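Kinetochore protein Mis16 (Schizosaccharomyces japonicus, PDB 4XYH) binds histone H4 and, independently, the CENP-A-specific chaperone Scm3, and so probably takes part in delivering CENP-A to centromeres as a WD-repeat histone chaperone. Local coordinates at residues 174-179 and 219-225; 205-211 and 225-231; 304-308 and 317-322. The contacts are given in a common frame with arbitrary orientation. Residues are numbered along the deposited sequence.

Contact 1: 174-179 and 219-225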
loop_
_atom_site.group_PDB
_atom_site.type_symbol
_atom_site.label_atom_id
_atom_site.label_comp_id
_atom_site.label_asym_id
_atom_site.label_seq_id
_atom_site.Cartn_x
_atom_site.Cartn_y
_atom_site.Cartn_z
ATOM N N HIS A 174 9.993 15.654 -12.155
ATOM C CA HIS A 174 8.960 14.869 -12.855
ATOM C C HIS A 174 8.812 15.274 -14.312
ATOM O O HIS A 174 9.132 16.404 -14.682
ATOM C CB HIS A 174 7.622 15.057 -12.155
ATOM C CG HIS A 174 7.262 16.496 -11.994
ATOM N ND1 HIS A 174 7.603 17.225 -10.873
ATOM C CD2 HIS A 174 6.670 17.367 -12.846
ATOM C CE1 HIS A 174 7.202 18.476 -11.030
ATOM N NE2 HIS A 174 6.645 18.592 -12.226
ATOM N N GLN A 175 8.263 14.371 -15.117
ATOM C CA GLN A 175 8.051 14.611 -16.538
ATOM C C GLN A 175 6.618 15.062 -16.874
ATOM O O GLN A 175 6.376 15.651 -17.926
ATOM C CB GLN A 175 8.390 13.341 -17.327
ATOM C CG GLN A 175 9.885 13.134 -17.529
ATOM C CD GLN A 175 10.660 12.994 -16.208
ATOM O OE1 GLN A 175 10.613 11.948 -15.551
ATOM N NE2 GLN A 175 11.356 14.056 -15.812
ATOM N N ALA A 176 5.666 14.772 -15.990
ATOM C CA ALA A 176 4.288 15.249 -16.158
ATOM C C ALA A 176 3.696 15.572 -14.801
ATOM O O ALA A 176 4.082 14.991 -13.794
ATOM C CB ALA A 176 3.420 14.226 -16.873
ATOM N N CYS A 177 2.762 16.515 -14.780
ATOM C CA CYS A 177 2.027 16.854 -13.576
ATOM C C CYS A 177 0.536 16.673 -13.820
ATOM O O CYS A 177 -0.003 17.254 -14.757
ATOM C CB CYS A 177 2.318 18.288 -13.148
ATOM S SG CYS A 177 1.377 18.776 -11.697
ATOM N N LEU A 178 -0.113 15.849 -12.994
ATOM C CA LEU A 178 -1.558 15.626 -13.095
ATOM C C LEU A 178 -2.291 16.672 -12.266
ATOM O O LEU A 178 -2.258 16.616 -11.034
ATOM C CB LEU A 178 -1.923 14.232 -12.614
ATOM C CG LEU A 178 -0.969 13.143 -13.113
ATOM C CD1 LEU A 178 -1.297 11.841 -12.427
ATOM C CD2 LEU A 178 -1.065 12.980 -14.621
ATOM N N ARG A 179 -2.953 17.619 -12.931
ATOM C CA ARG A 179 -3.439 18.814 -12.230
ATOM C C ARG A 179 -4.932 18.957 -12.074
ATOM O O ARG A 179 -5.518 19.792 -12.764
ATOM C CB ARG A 179 -2.967 20.089 -12.934
ATOM C CG ARG A 179 -1.593 20.034 -13.460
ATOM C CD ARG A 179 -1.035 21.423 -13.623
ATOM N NE ARG A 179 -0.598 21.946 -12.339
ATOM C CZ ARG A 179 0.649 22.279 -12.019
ATOM N NH1 ARG A 179 1.645 22.184 -12.892
ATOM N NH2 ARG A 179 0.883 22.728 -10.802
ATOM N N LEU A 219 13.065 15.386 -20.863
ATOM C CA LEU A 219 13.735 16.197 -19.856
ATOM C C LEU A 219 13.668 17.684 -20.173
ATOM O O LEU A 219 14.090 18.528 -19.372
ATOM C CB LEU A 219 15.198 15.773 -19.723
ATOM C CG LEU A 219 15.446 14.344 -19.282
ATOM C CD1 LEU A 219 16.965 14.085 -19.159
ATOM C CD2 LEU A 219 14.716 14.086 -17.967
ATOM N N GLU A 220 13.153 18.004 -21.348
ATOM C CA GLU A 220 13.019 19.401 -21.742
ATOM C C GLU A 220 12.152 20.197 -20.766
ATOM O O GLU A 220 12.475 21.341 -20.431
ATOM C CB GLU A 220 12.441 19.493 -23.149
ATOM C CG GLU A 220 12.238 20.918 -23.644
ATOM C CD GLU A 220 11.418 20.948 -24.915
ATOM O OE1 GLU A 220 11.264 19.873 -25.552
ATOM O OE2 GLU A 220 10.922 22.040 -25.264
ATOM N N LYS A 221 11.069 19.572 -20.297
ATOM C CA LYS A 221 10.101 20.201 -19.391
ATOM C C LYS A 221 9.006 19.212 -18.970
ATOM O O LYS A 221 8.811 18.168 -19.608
ATOM C CB LYS A 221 9.439 21.413 -20.058
ATOM C CG LYS A 221 8.429 21.036 -21.141
ATOM C CD LYS A 221 7.793 22.287 -21.753
ATOM C CE LYS A 221 6.506 21.969 -22.520
ATOM N NZ LYS A 221 5.332 21.650 -21.628
ATOM N N SER A 222 8.280 19.551 -17.909
ATOM C CA SER A 222 7.119 18.762 -17.506
ATOM C C SER A 222 5.893 19.178 -18.307
ATOM O O SER A 222 5.697 20.358 -18.558
ATOM C CB SER A 222 6.840 18.935 -16.014
ATOM O OG SER A 222 5.668 18.224 -15.648
ATOM N N ILE A 223 5.062 18.223 -18.705
ATOM C CA ILE A 223 3.777 18.582 -19.302
ATOM C C ILE A 223 2.655 18.551 -18.261
ATOM O O ILE A 223 2.720 17.795 -17.291
ATOM C CB ILE A 223 3.405 17.655 -20.475
ATOM C CG1 ILE A 223 3.210 16.223 -19.994
ATOM C CG2 ILE A 223 4.483 17.689 -21.558
ATOM C CD1 ILE A 223 2.782 15.264 -21.102
ATOM N N ASP A 224 1.637 19.391 -18.461
ATOM C CA ASP A 224 0.418 19.352 -17.651
ATOM C C ASP A 224 -0.606 18.375 -18.234
ATOM O O ASP A 224 -0.753 18.256 -19.449
ATOM C CB ASP A 224 -0.192 20.743 -17.537
ATOM C CG ASP A 224 0.650 21.674 -16.697
ATOM O OD1 ASP A 224 1.228 21.208 -15.690
ATOM O OD2 ASP A 224 0.748 22.870 -17.045
ATOM N N VAL A 225 -1.286 17.647 -17.357
ATOM C CA VAL A 225 -2.277 16.676 -17.787
ATOM C C VAL A 225 -3.575 16.934 -17.039
ATOM O O VAL A 225 -3.568 17.197 -15.832
ATOM C CB VAL A 225 -1.802 15.221 -17.548
ATOM C CG1 VAL A 225 -2.883 14.221 -17.942
ATOM C CG2 VAL A 225 -0.538 14.955 -18.325
HETATM O O HOH W 1 7.953 15.891 -20.117
#
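Leu219 opens the segment 219-225 at some distance from its partner, with CD2 4.0 Å from Gln175 NE2; that amide is held elsewhere, NE2 by Gly173 O and OE1 by Tyr164 OH and Asp160 N. The first link at Lys221 goes through solvent: one water lies 2.5 Å from Lys221 O and 2.7 Å from Gln175 O. At Ser222 the chains close up; its OG sits 3.1 Å from His174 CD2, at the edge of the imidazole. From Ile223 onward the pairing is parallel. Ile223 N donates to Gln175 O (3.0 Å), and Ile223 O receives Cys177 N (2.8 Å), so one residue spans two alternate residues of its neighbour, the signature of parallel strands. Strand 223-225 thereby becomes the outermost strand of a blade of the WD-repeat beta-propeller, beside strand 176-178, which on its other edge meets Ile158 through a classic beta bulge at Gln175 and Ala176. Asp224 points to the opposite face from Ile223, where its OD1 forms a salt bridge with Arg179 NH1 (3.0 Å). Val225 completes the pairing: its N reaches Cys177 O (2.9 Å), its O accepts Arg179 N (3.0 Å), and its CB packs 3.8 Å from Leu178 CD2.

Contact 2: 205-211 and 225-231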
loop_
_atom_site.group_PDB
_atom_site.type_symbol
_atom_site.label_atom_id
_atom_site.label_comp_id
_atom_site.label_asym_id
_atom_site.label_seq_id
_atom_site.Cartn_x
_atom_site.Cartn_y
_atom_site.Cartn_z
ATOM N N THR A 205 -12.078 14.709 -1.645
ATOM C CA THR A 205 -13.199 13.754 -1.779
ATOM C C THR A 205 -13.521 13.367 -3.233
ATOM O O THR A 205 -14.430 12.573 -3.479
ATOM C CB THR A 205 -14.535 14.266 -1.117
ATOM O OG1 THR A 205 -15.253 15.106 -2.030
ATOM C CG2 THR A 205 -14.288 15.012 0.212
ATOM N N SER A 206 -12.782 13.903 -4.199
ATOM C CA SER A 206 -13.010 13.515 -5.590
ATOM C C SER A 206 -12.131 12.328 -5.996
ATOM O O SER A 206 -11.209 11.952 -5.276
ATOM C CB SER A 206 -12.752 14.692 -6.541
ATOM O OG SER A 206 -11.365 14.977 -6.625
ATOM N N ILE A 207 -12.443 11.754 -7.154
ATOM C CA ILE A 207 -11.662 10.695 -7.761
ATOM C C ILE A 207 -11.378 11.113 -9.190
ATOM O O ILE A 207 -12.310 11.414 -9.943
ATOM C CB ILE A 207 -12.400 9.331 -7.781
ATOM C CG1 ILE A 207 -12.552 8.750 -6.377
ATOM C CG2 ILE A 207 -11.658 8.355 -8.660
ATOM C CD1 ILE A 207 -13.543 7.570 -6.320
ATOM N N CYS A 208 -10.109 11.140 -9.579
ATOM C CA CYS A 208 -9.805 11.477 -10.954
ATOM C C CYS A 208 -9.307 10.261 -11.699
ATOM O O CYS A 208 -8.580 9.451 -11.145
ATOM C CB CYS A 208 -8.775 12.597 -11.031
ATOM S SG CYS A 208 -9.340 14.147 -10.357
ATOM N N VAL A 209 -9.708 10.133 -12.959
ATOM C CA VAL A 209 -9.163 9.098 -13.824
ATOM C C VAL A 209 -8.329 9.799 -14.890
ATOM O O VAL A 209 -8.764 10.787 -15.484
ATOM C CB VAL A 209 -10.258 8.225 -14.466
ATOM C CG1 VAL A 209 -9.643 7.254 -15.489
ATOM C CG2 VAL A 209 -11.035 7.463 -13.379
ATOM N N TRP A 210 -7.118 9.291 -15.095
ATOM C CA TRP A 210 -6.129 9.931 -15.933
ATOM C C TRP A 210 -5.704 8.994 -17.059
ATOM O O TRP A 210 -5.794 7.777 -16.940
ATOM C CB TRP A 210 -4.897 10.335 -15.109
ATOM C CG TRP A 210 -5.175 11.105 -13.816
ATOM C CD1 TRP A 210 -5.419 10.575 -12.579
ATOM C CD2 TRP A 210 -5.183 12.534 -13.648
ATOM N NE1 TRP A 210 -5.584 11.581 -11.655
ATOM C CE2 TRP A 210 -5.448 12.792 -12.286
ATOM C CE3 TRP A 210 -5.009 13.617 -14.524
ATOM C CZ2 TRP A 210 -5.548 14.082 -11.777
ATOM C CZ3 TRP A 210 -5.096 14.900 -14.020
ATOM C CH2 TRP A 210 -5.364 15.125 -12.650
ATOM N N ASP A 211 -5.212 9.560 -18.146
ATOM C CA ASP A 211 -4.713 8.735 -19.242
ATOM C C ASP A 211 -3.451 9.373 -19.822
ATOM O O ASP A 211 -3.493 10.490 -20.319
ATOM C CB ASP A 211 -5.798 8.560 -20.302
ATOM C CG ASP A 211 -5.376 7.644 -21.438
ATOM O OD1 ASP A 211 -4.352 6.933 -21.317
ATOM O OD2 ASP A 211 -6.092 7.633 -22.463
ATOM N N VAL A 225 -1.286 17.647 -17.357
ATOM C CA VAL A 225 -2.277 16.676 -17.787
ATOM C C VAL A 225 -3.575 16.934 -17.039
ATOM O O VAL A 225 -3.568 17.197 -15.832
ATOM C CB VAL A 225 -1.802 15.221 -17.548
ATOM C CG1 VAL A 225 -2.883 14.221 -17.942
ATOM C CG2 VAL A 225 -0.538 14.955 -18.325
ATOM N N ALA A 226 -4.680 16.873 -17.774
ATOM C CA ALA A 226 -6.005 17.070 -17.217
ATOM C C ALA A 226 -6.668 15.705 -17.100
ATOM O O ALA A 226 -6.334 14.786 -17.850
ATOM C CB ALA A 226 -6.833 18.009 -18.094
ATOM N N PRO A 227 -7.596 15.554 -16.146
ATOM C CA PRO A 227 -8.197 14.222 -16.037
ATOM C C PRO A 227 -9.135 13.912 -17.187
ATOM O O PRO A 227 -9.677 14.811 -17.795
ATOM C CB PRO A 227 -8.959 14.274 -14.714
ATOM C CG PRO A 227 -9.091 15.743 -14.374
ATOM C CD PRO A 227 -7.928 16.434 -15.007
ATOM N N VAL A 228 -9.291 12.629 -17.478
ATOM C CA VAL A 228 -10.279 12.137 -18.422
ATOM C C VAL A 228 -11.678 12.096 -17.779
ATOM O O VAL A 228 -12.676 12.401 -18.427
ATOM C CB VAL A 228 -9.852 10.746 -18.937
ATOM C CG1 VAL A 228 -11.031 9.931 -19.382
ATOM C CG2 VAL A 228 -8.810 10.899 -20.048
ATOM N N SER A 229 -11.746 11.738 -16.498
ATOM C CA SER A 229 -13.002 11.789 -15.750
ATOM C C SER A 229 -12.740 12.267 -14.329
ATOM O O SER A 229 -11.655 12.041 -13.775
ATOM C CB SER A 229 -13.683 10.419 -15.698
ATOM O OG SER A 229 -13.598 9.763 -16.940
ATOM N N VAL A 230 -13.710 12.942 -13.725
ATOM C CA VAL A 230 -13.618 13.137 -12.286
ATOM C C VAL A 230 -14.977 12.854 -11.655
ATOM O O VAL A 230 -16.024 13.286 -12.145
ATOM C CB VAL A 230 -13.045 14.551 -11.915
ATOM C CG1 VAL A 230 -12.739 15.385 -13.153
ATOM C CG2 VAL A 230 -13.905 15.275 -10.960
ATOM N N TYR A 231 -14.947 12.036 -10.609
ATOM C CA TYR A 231 -16.154 11.584 -9.941
ATOM C C TYR A 231 -16.273 12.209 -8.563
ATOM O O TYR A 231 -15.301 12.264 -7.799
ATOM C CB TYR A 231 -16.164 10.060 -9.817
ATOM C CG TYR A 231 -16.069 9.322 -11.130
ATOM C CD1 TYR A 231 -17.002 9.523 -12.135
ATOM C CD2 TYR A 231 -15.054 8.399 -11.355
ATOM C CE1 TYR A 231 -16.914 8.839 -13.341
ATOM C CE2 TYR A 231 -14.955 7.721 -12.543
ATOM C CZ TYR A 231 -15.884 7.941 -13.538
ATOM O OH TYR A 231 -15.783 7.248 -14.732
HETATM O O HOH W 2 -15.477 10.708 -5.345
HETATM O O HOH W 3 -5.677 12.219 -18.779
#
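An antiparallel pairing interrupted by a classic beta bulge is the striking feature here: Val228 and Ser229 both face Val209, whose O accepts Val228 N at 2.8 Å and Ser229 N at 3.3 Å. Beyond the bulge the register is regular. Val209 N donates to Ser229 O (2.8 Å), and Ile207 and Tyr231 form a hydrogen-bonded pair, with Ile207 N to Tyr231 O at 3.0 Å and Tyr231 N to Ile207 O at 2.8 Å. A water extends this end, donating to Thr205 O (2.8 Å) and Tyr231 O (2.9 Å). On the other side of the bulge, where the chain runs in from Val225, direct backbone bonding gives way to a second water, which accepts from Asp211 N and donates to Ala226 O, each at 2.8 Å. Here the indole of Trp210 does the joining. Pro227 CB lies over its six-membered ring, 4.0 Å from the centroid, in a CH-pi contact, while Val225 O meets the ring edge, 3.3 Å from CZ3. Trp210 NE1 is bonded to Thr200 on the adjoining strand. A third strand ending in Trp-Asp, paired with an outer strand supplied by the following sequence repeat, is the classic blade of a WD40 beta-propeller.

Contact 3: 304-308 and 317-322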
loop_
_atom_site.group_PDB
_atom_site.type_symbol
_atom_site.label_atom_id
_atom_site.label_comp_id
_atom_site.label_asym_id
_atom_site.label_seq_id
_atom_site.Cartn_x
_atom_site.Cartn_y
_atom_site.Cartn_z
ATOM N N HIS A 304 -10.895 -1.139 13.844
ATOM C CA HIS A 304 -9.929 -2.193 14.212
ATOM C C HIS A 304 -10.132 -3.511 13.447
ATOM O O HIS A 304 -9.483 -4.504 13.751
ATOM C CB HIS A 304 -9.960 -2.496 15.730
ATOM C CG HIS A 304 -9.876 -1.282 16.610
ATOM N ND1 HIS A 304 -9.788 -1.373 17.985
ATOM C CD2 HIS A 304 -9.874 0.042 16.321
ATOM C CE1 HIS A 304 -9.729 -0.158 18.501
ATOM N NE2 HIS A 304 -9.781 0.718 17.515
ATOM N N THR A 305 -11.004 -3.538 12.448
ATOM C CA THR A 305 -11.243 -4.806 11.784
ATOM C C THR A 305 -10.933 -4.773 10.305
ATOM O O THR A 305 -10.825 -3.707 9.695
ATOM C CB THR A 305 -12.713 -5.274 11.954
ATOM O OG1 THR A 305 -13.587 -4.398 11.228
ATOM C CG2 THR A 305 -13.105 -5.280 13.420
ATOM N N VAL A 306 -10.795 -5.967 9.741
ATOM C CA VAL A 306 -10.785 -6.145 8.308
ATOM C C VAL A 306 -12.012 -6.953 7.910
ATOM O O VAL A 306 -12.256 -8.019 8.461
ATOM C CB VAL A 306 -9.504 -6.855 7.828
ATOM C CG1 VAL A 306 -9.652 -7.296 6.370
ATOM C CG2 VAL A 306 -8.332 -5.939 7.986
ATOM N N ALA A 307 -12.795 -6.435 6.972
ATOM C CA ALA A 307 -13.971 -7.151 6.495
ATOM C C ALA A 307 -13.710 -7.729 5.108
ATOM O O ALA A 307 -13.079 -7.079 4.270
ATOM C CB ALA A 307 -15.190 -6.240 6.477
ATOM N N LEU A 308 -14.181 -8.953 4.877
ATOM C CA LEU A 308 -14.053 -9.601 3.564
ATOM C C LEU A 308 -15.384 -9.532 2.823
ATOM O O LEU A 308 -16.435 -9.642 3.444
ATOM C CB LEU A 308 -13.595 -11.057 3.719
ATOM C CG LEU A 308 -12.264 -11.166 4.471
ATOM C CD1 LEU A 308 -11.967 -12.602 4.871
ATOM C CD2 LEU A 308 -11.143 -10.619 3.613
ATOM N N ARG A 317 -21.487 -8.778 4.377
ATOM C CA ARG A 317 -20.091 -9.137 4.569
ATOM C C ARG A 317 -19.859 -10.666 4.626
ATOM O O ARG A 317 -20.700 -11.391 5.142
ATOM C CB ARG A 317 -19.655 -8.446 5.857
ATOM C CG ARG A 317 -18.331 -8.771 6.394
ATOM C CD ARG A 317 -18.193 -8.077 7.753
ATOM N NE ARG A 317 -18.474 -6.642 7.699
ATOM C CZ ARG A 317 -18.062 -5.787 8.630
ATOM N NH1 ARG A 317 -17.351 -6.231 9.658
ATOM N NH2 ARG A 317 -18.340 -4.496 8.534
ATOM N N LEU A 318 -18.751 -11.162 4.072
ATOM C CA LEU A 318 -18.413 -12.588 4.180
ATOM C C LEU A 318 -17.934 -12.966 5.577
ATOM O O LEU A 318 -18.329 -13.983 6.132
ATOM C CB LEU A 318 -17.322 -12.979 3.181
ATOM C CG LEU A 318 -17.681 -12.954 1.700
ATOM C CD1 LEU A 318 -16.461 -13.270 0.849
ATOM C CD2 LEU A 318 -18.783 -13.962 1.442
ATOM N N HIS A 319 -17.047 -12.158 6.131
ATOM C CA HIS A 319 -16.360 -12.541 7.357
ATOM C C HIS A 319 -15.707 -11.308 7.943
ATOM O O HIS A 319 -15.545 -10.304 7.251
ATOM C CB HIS A 319 -15.319 -13.636 7.081
ATOM C CG HIS A 319 -14.733 -14.238 8.319
ATOM N ND1 HIS A 319 -15.449 -15.081 9.147
ATOM C CD2 HIS A 319 -13.514 -14.098 8.889
ATOM C CE1 HIS A 319 -14.689 -15.440 10.167
ATOM N NE2 HIS A 319 -13.509 -14.857 10.039
ATOM N N THR A 320 -15.339 -11.377 9.216
ATOM C CA THR A 320 -14.653 -10.276 9.866
ATOM C C THR A 320 -13.376 -10.765 10.532
ATOM O O THR A 320 -13.425 -11.650 11.378
ATOM C CB THR A 320 -15.548 -9.602 10.897
ATOM O OG1 THR A 320 -16.765 -9.202 10.269
ATOM C CG2 THR A 320 -14.866 -8.364 11.480
ATOM N N LEU A 321 -12.233 -10.201 10.137
ATOM C CA LEU A 321 -10.965 -10.546 10.764
ATOM C C LEU A 321 -10.729 -9.645 11.960
ATOM O O LEU A 321 -10.613 -8.432 11.804
ATOM C CB LEU A 321 -9.799 -10.418 9.779
ATOM C CG LEU A 321 -9.940 -11.160 8.457
ATOM C CD1 LEU A 321 -8.748 -10.889 7.553
ATOM C CD2 LEU A 321 -10.093 -12.655 8.715
ATOM N N GLU A 322 -10.656 -10.229 13.152
ATOM C CA GLU A 322 -10.363 -9.453 14.353
ATOM C C GLU A 322 -9.010 -9.826 14.950
ATOM O O GLU A 322 -8.544 -10.953 14.807
ATOM C CB GLU A 322 -11.467 -9.653 15.379
ATOM C CG GLU A 322 -12.809 -9.762 14.724
ATOM C CD GLU A 322 -13.943 -9.381 15.636
ATOM O OE1 GLU A 322 -14.039 -8.184 16.001
ATOM O OE2 GLU A 322 -14.738 -10.281 15.977
HETATM O O HOH W 4 -8.331 -6.873 12.831
HETATM O O HOH W 5 -16.265 -4.774 11.533
#
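Four backbone hydrogen bonds account for most of the polar groups that face each other across this pair of antiparallel strands. Val306 and Leu321 exchange two, Val306 N to Leu321 O at 3.2 Å and Leu321 N to Val306 O at 2.8 Å. Leu308 N donates to His319 O (3.1 Å), while Leu308 O accepts not from His319 but from Leu318 N (2.8 Å). Leu321 O also receives a water (2.9 Å) that donates to His304 O (2.8 Å). Arg317 lies along one face: its NH1 bonds Thr320 OG1 (3.1 Å) and a second water (2.6 Å), which in turn donates to Thr305 OG1 (2.7 Å). That hydroxyl is also bonded to Asp303, and His319 NE2 to Glu373. The guanidinium presents a face to Ala307 CB, 3.5 Å from Arg317 NE. On the opposite face Leu321 packs against Val306, CD1 to CG1 at 3.9 Å. Such a hairpin, joining the third strand of a blade to the outer strand contributed by the next sequence repeat, is characteristic of WD40 propellers.

Overall arrangement
From the N terminus, past helix 19-40 and earlier strands, the chain reaches strand 176-178, then strands 187-190, 197-201 and 207-211 before returning at 219-225, where contact 1 closes the longest of the three loops. Contact 2 opens within that loop at 205-211 and closes after it at 225-231, so the two cross, sharing Val225. The chain passes from the edge of one propeller blade to the edge of the next, and Trp210 CH2 touches Leu178 C at 3.5 Å, joining the neighbouring blades. Contact 3 follows in series, closing a short hairpin two blades beyond that of contact 2; the centres of contacts 1 and 3 lie about 41 Å apart, on opposite sides of the chain's centre.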